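Local coordinates for protein neural-cadherin (PDB 3UBF) that mediates calcium-dependent, mainly homophilic adhesion between cells, the chain here being a run of extracellular cadherin domains, at residues E66-I75 and T87-V96. Numbering follows the deposited sequence.
Sequences EKTIDFWVII and TDNQRVIILV
Arg91 reaches Asp70 and Trp72 with an extended chain, CG trans to the backbone N (chi1 -165°) and the rest straight out to NE. Asp70 swings its carboxylate toward it through a chi1 of -160°. The two charged groups are nearly coplanar and meet side-on. Arg91 NE bonds Asp70 OD1 at 3.2 Å and Arg91 NH2 bonds Asp70 OD2 at 2.8 Å, each on a syn lone pair, which fixes the rotation of both groups. The Trp72 indole packs on the aliphatic part of the same chain. Arg91 CB sits 3.7 Å above the centre of the six-membered ring, a CH-pi contact over the face. An alanine here keeps CB over the indole but would probably leave the Asp70 carboxylate without its charge partner and the NE1 side of the indole less well packed.

On the opposite face of the sheet, Phe71 lays its ring over Val92, with Val92 CB 3.4 Å from Phe71 CZ. Ile94 CD1 meets the ring edge, 3.8 Å from Phe71 CE1. Strand 44-46 packs on Phe71 through Val44 and Val46. Between the two strands, hydrogen-bonded and non-hydrogen-bonded pairs alternate from Thr68–Leu95 to Ile75–Asp88. Phe71 N to Val92 O is one rung, at 2.9 Å. The segments form an antiparallel beta hairpin, the central strand pair of one sheet in the Greek-key beta sandwich of a cadherin domain.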
loop_
_atom_site.group_PDB
_atom_site.type_symbol
_atom_site.label_atom_id
_atom_site.label_comp_id
_atom_site.label_asym_id
_atom_site.label_seq_id
_atom_site.Cartn_x
_atom_site.Cartn_y
_atom_site.Cartn_z
ATOM N N GLU A 66 16.607 14.678 14.903
ATOM C CA GLU A 66 15.801 15.749 15.457
ATOM C C GLU A 66 14.738 16.188 14.447
ATOM O O GLU A 66 13.628 16.582 14.829
ATOM C CB GLU A 66 16.721 16.917 15.824
ATOM C CG GLU A 66 16.161 17.871 16.878
ATOM C CD GLU A 66 16.012 17.221 18.248
ATOM O OE1 GLU A 66 16.664 16.181 18.493
ATOM O OE2 GLU A 66 15.244 17.756 19.079
ATOM N N LYS A 67 15.094 16.111 13.161
ATOM C CA LYS A 67 14.208 16.477 12.039
ATOM C C LYS A 67 13.901 17.968 12.025
ATOM O O LYS A 67 12.773 18.412 11.779
ATOM C CB LYS A 67 12.944 15.612 12.013
ATOM C CG LYS A 67 13.255 14.123 11.872
ATOM C CD LYS A 67 14.105 13.847 10.640
ATOM C CE LYS A 67 14.617 12.428 10.591
ATOM N NZ LYS A 67 15.535 12.301 9.438
ATOM N N THR A 68 14.940 18.742 12.284
ATOM C CA THR A 68 14.807 20.176 12.380
ATOM C C THR A 68 15.916 20.833 11.580
ATOM O O THR A 68 17.020 20.298 11.469
ATOM C CB THR A 68 14.887 20.657 13.846
ATOM O OG1 THR A 68 16.127 20.233 14.423
ATOM C CG2 THR A 68 13.735 20.092 14.670
ATOM N N ILE A 69 15.605 21.979 10.992
ATOM C CA ILE A 69 16.637 22.855 10.509
ATOM C C ILE A 69 16.856 23.793 11.677
ATOM O O ILE A 69 15.997 24.616 12.011
ATOM C CB ILE A 69 16.253 23.539 9.200
ATOM C CG1 ILE A 69 16.190 22.480 8.091
ATOM C CG2 ILE A 69 17.292 24.580 8.831
ATOM C CD1 ILE A 69 15.339 22.832 6.922
ATOM N N ASP A 70 17.996 23.599 12.337
ATOM C CA ASP A 70 18.286 24.241 13.610
ATOM C C ASP A 70 19.503 25.137 13.436
ATOM O O ASP A 70 20.603 24.665 13.156
ATOM C CB ASP A 70 18.517 23.180 14.705
ATOM C CG ASP A 70 18.336 23.732 16.127
ATOM O OD1 ASP A 70 18.223 24.969 16.289
ATOM O OD2 ASP A 70 18.313 22.922 17.091
ATOM N N PHE A 71 19.298 26.437 13.596
ATOM C CA PHE A 71 20.367 27.403 13.375
ATOM C C PHE A 71 20.166 28.637 14.231
ATOM O O PHE A 71 19.094 28.851 14.788
ATOM C CB PHE A 71 20.454 27.794 11.891
ATOM C CG PHE A 71 19.202 28.420 11.354
ATOM C CD1 PHE A 71 18.104 27.638 11.022
ATOM C CD2 PHE A 71 19.117 29.798 11.187
ATOM C CE1 PHE A 71 16.933 28.226 10.521
ATOM C CE2 PHE A 71 17.950 30.395 10.687
ATOM C CZ PHE A 71 16.858 29.604 10.348
ATOM N N TRP A 72 21.214 29.444 14.315
ATOM C CA TRP A 72 21.192 30.678 15.072
ATOM C C TRP A 72 21.317 31.871 14.127
ATOM O O TRP A 72 21.882 31.764 13.041
ATOM C CB TRP A 72 22.338 30.689 16.085
ATOM C CG TRP A 72 22.129 29.815 17.290
ATOM C CD1 TRP A 72 22.319 28.473 17.367
ATOM C CD2 TRP A 72 21.713 30.237 18.595
ATOM N NE1 TRP A 72 22.037 28.023 18.636
ATOM C CE2 TRP A 72 21.663 29.087 19.410
ATOM C CE3 TRP A 72 21.371 31.479 19.154
ATOM C CZ2 TRP A 72 21.286 29.137 20.758
ATOM C CZ3 TRP A 72 20.992 31.526 20.502
ATOM C CH2 TRP A 72 20.956 30.361 21.283
ATOM N N VAL A 73 20.776 33.004 14.543
ATOM C CA VAL A 73 20.950 34.237 13.798
ATOM C C VAL A 73 21.557 35.317 14.693
ATOM O O VAL A 73 21.400 35.295 15.913
ATOM C CB VAL A 73 19.625 34.724 13.165
ATOM C CG1 VAL A 73 19.019 33.622 12.294
ATOM C CG2 VAL A 73 18.638 35.167 14.238
ATOM N N ILE A 74 22.287 36.232 14.069
ATOM C CA ILE A 74 22.828 37.405 14.733
ATOM C C ILE A 74 22.039 38.600 14.218
ATOM O O ILE A 74 21.868 38.765 13.005
ATOM C CB ILE A 74 24.357 37.544 14.476
ATOM C CG1 ILE A 74 25.162 36.772 15.527
ATOM C CG2 ILE A 74 24.806 39.011 14.461
ATOM C CD1 ILE A 74 24.973 35.269 15.494
ATOM N N ILE A 75 21.529 39.399 15.152
ATOM C CA ILE A 75 20.711 40.571 14.849
ATOM C C ILE A 75 21.449 41.828 15.318
ATOM O O ILE A 75 21.912 41.901 16.463
ATOM C CB ILE A 75 19.313 40.457 15.510
ATOM C CG1 ILE A 75 18.618 39.172 15.047
ATOM C CG2 ILE A 75 18.448 41.664 15.181
ATOM C CD1 ILE A 75 17.916 38.418 16.146
ATOM N N THR A 87 24.803 43.419 19.903
ATOM C CA THR A 87 24.034 42.537 19.024
ATOM C C THR A 87 23.226 41.487 19.787
ATOM O O THR A 87 23.589 41.081 20.893
ATOM C CB THR A 87 24.953 41.789 18.013
ATOM O OG1 THR A 87 25.748 40.816 18.704
ATOM C CG2 THR A 87 25.872 42.756 17.265
ATOM N N ASP A 88 22.139 41.040 19.163
ATOM C CA ASP A 88 21.287 39.996 19.709
ATOM C C ASP A 88 21.518 38.668 19.020
ATOM O O ASP A 88 22.140 38.609 17.963
ATOM C CB ASP A 88 19.819 40.385 19.578
ATOM C CG ASP A 88 19.315 41.132 20.776
ATOM O OD1 ASP A 88 20.147 41.686 21.521
ATOM O OD2 ASP A 88 18.086 41.159 20.978
ATOM N N ASN A 89 21.004 37.608 19.640
ATOM C CA ASN A 89 21.134 36.244 19.143
ATOM C C ASN A 89 19.804 35.536 19.268
ATOM O O ASN A 89 19.122 35.670 20.283
ATOM C CB ASN A 89 22.196 35.476 19.937
ATOM C CG ASN A 89 23.549 36.157 19.909
ATOM O OD1 ASN A 89 24.168 36.296 18.853
ATOM N ND2 ASN A 89 24.012 36.592 21.074
ATOM N N GLN A 90 19.429 34.790 18.236
ATOM C CA GLN A 90 18.184 34.040 18.274
ATOM C C GLN A 90 18.304 32.695 17.581
ATOM O O GLN A 90 18.744 32.598 16.427
ATOM C CB GLN A 90 17.050 34.842 17.653
ATOM C CG GLN A 90 15.676 34.268 17.921
ATOM C CD GLN A 90 14.639 34.853 17.006
ATOM O OE1 GLN A 90 14.972 35.398 15.960
ATOM N NE2 GLN A 90 13.371 34.736 17.383
ATOM N N ARG A 91 17.894 31.660 18.300
ATOM C CA ARG A 91 17.874 30.318 17.770
ATOM C C ARG A 91 16.619 30.133 16.925
ATOM O O ARG A 91 15.531 30.592 17.295
ATOM C CB ARG A 91 17.915 29.314 18.916
ATOM C CG ARG A 91 18.245 27.904 18.506
ATOM C CD ARG A 91 18.314 27.028 19.737
ATOM N NE ARG A 91 18.488 25.621 19.397
ATOM C CZ ARG A 91 18.598 24.638 20.287
ATOM N NH1 ARG A 91 18.556 24.891 21.592
ATOM N NH2 ARG A 91 18.748 23.392 19.866
ATOM N N VAL A 92 16.782 29.490 15.772
ATOM C CA VAL A 92 15.650 29.154 14.919
ATOM C C VAL A 92 15.577 27.642 14.751
ATOM O O VAL A 92 16.567 26.987 14.381
ATOM C CB VAL A 92 15.712 29.858 13.547
ATOM C CG1 VAL A 92 14.391 29.693 12.799
ATOM C CG2 VAL A 92 16.033 31.336 13.703
ATOM N N ILE A 93 14.406 27.092 15.063
ATOM C CA ILE A 93 14.149 25.660 14.919
ATOM C C ILE A 93 12.969 25.479 13.991
ATOM O O ILE A 93 11.825 25.714 14.380
ATOM C CB ILE A 93 13.841 24.963 16.280
ATOM C CG1 ILE A 93 14.855 25.362 17.365
ATOM C CG2 ILE A 93 13.823 23.447 16.114
ATOM C CD1 ILE A 93 14.613 24.693 18.730
ATOM N N ILE A 94 13.249 25.084 12.754
ATOM C CA ILE A 94 12.203 24.759 11.804
ATOM C C ILE A 94 11.948 23.271 11.932
ATOM O O ILE A 94 12.774 22.465 11.515
ATOM C CB ILE A 94 12.625 25.058 10.350
ATOM C CG1 ILE A 94 12.965 26.541 10.161
ATOM C CG2 ILE A 94 11.532 24.616 9.363
ATOM C CD1 ILE A 94 13.800 26.815 8.909
ATOM N N LEU A 95 10.821 22.898 12.524
ATOM C CA LEU A 95 10.411 21.503 12.515
ATOM C C LEU A 95 9.936 21.150 11.110
ATOM O O LEU A 95 9.000 21.773 10.617
ATOM C CB LEU A 95 9.298 21.256 13.530
ATOM C CG LEU A 95 8.876 19.785 13.648
ATOM C CD1 LEU A 95 10.000 18.914 14.228
ATOM C CD2 LEU A 95 7.580 19.633 14.450
ATOM N N VAL A 96 10.590 20.176 10.469
ATOM C CA VAL A 96 10.257 19.748 9.101
ATOM C C VAL A 96 9.388 18.494 9.128
ATOM O O VAL A 96 9.721 17.490 9.762
ATOM C CB VAL A 96 11.527 19.485 8.249
ATOM C CG1 VAL A 96 11.176 18.986 6.831
ATOM C CG2 VAL A 96 12.399 20.735 8.179
#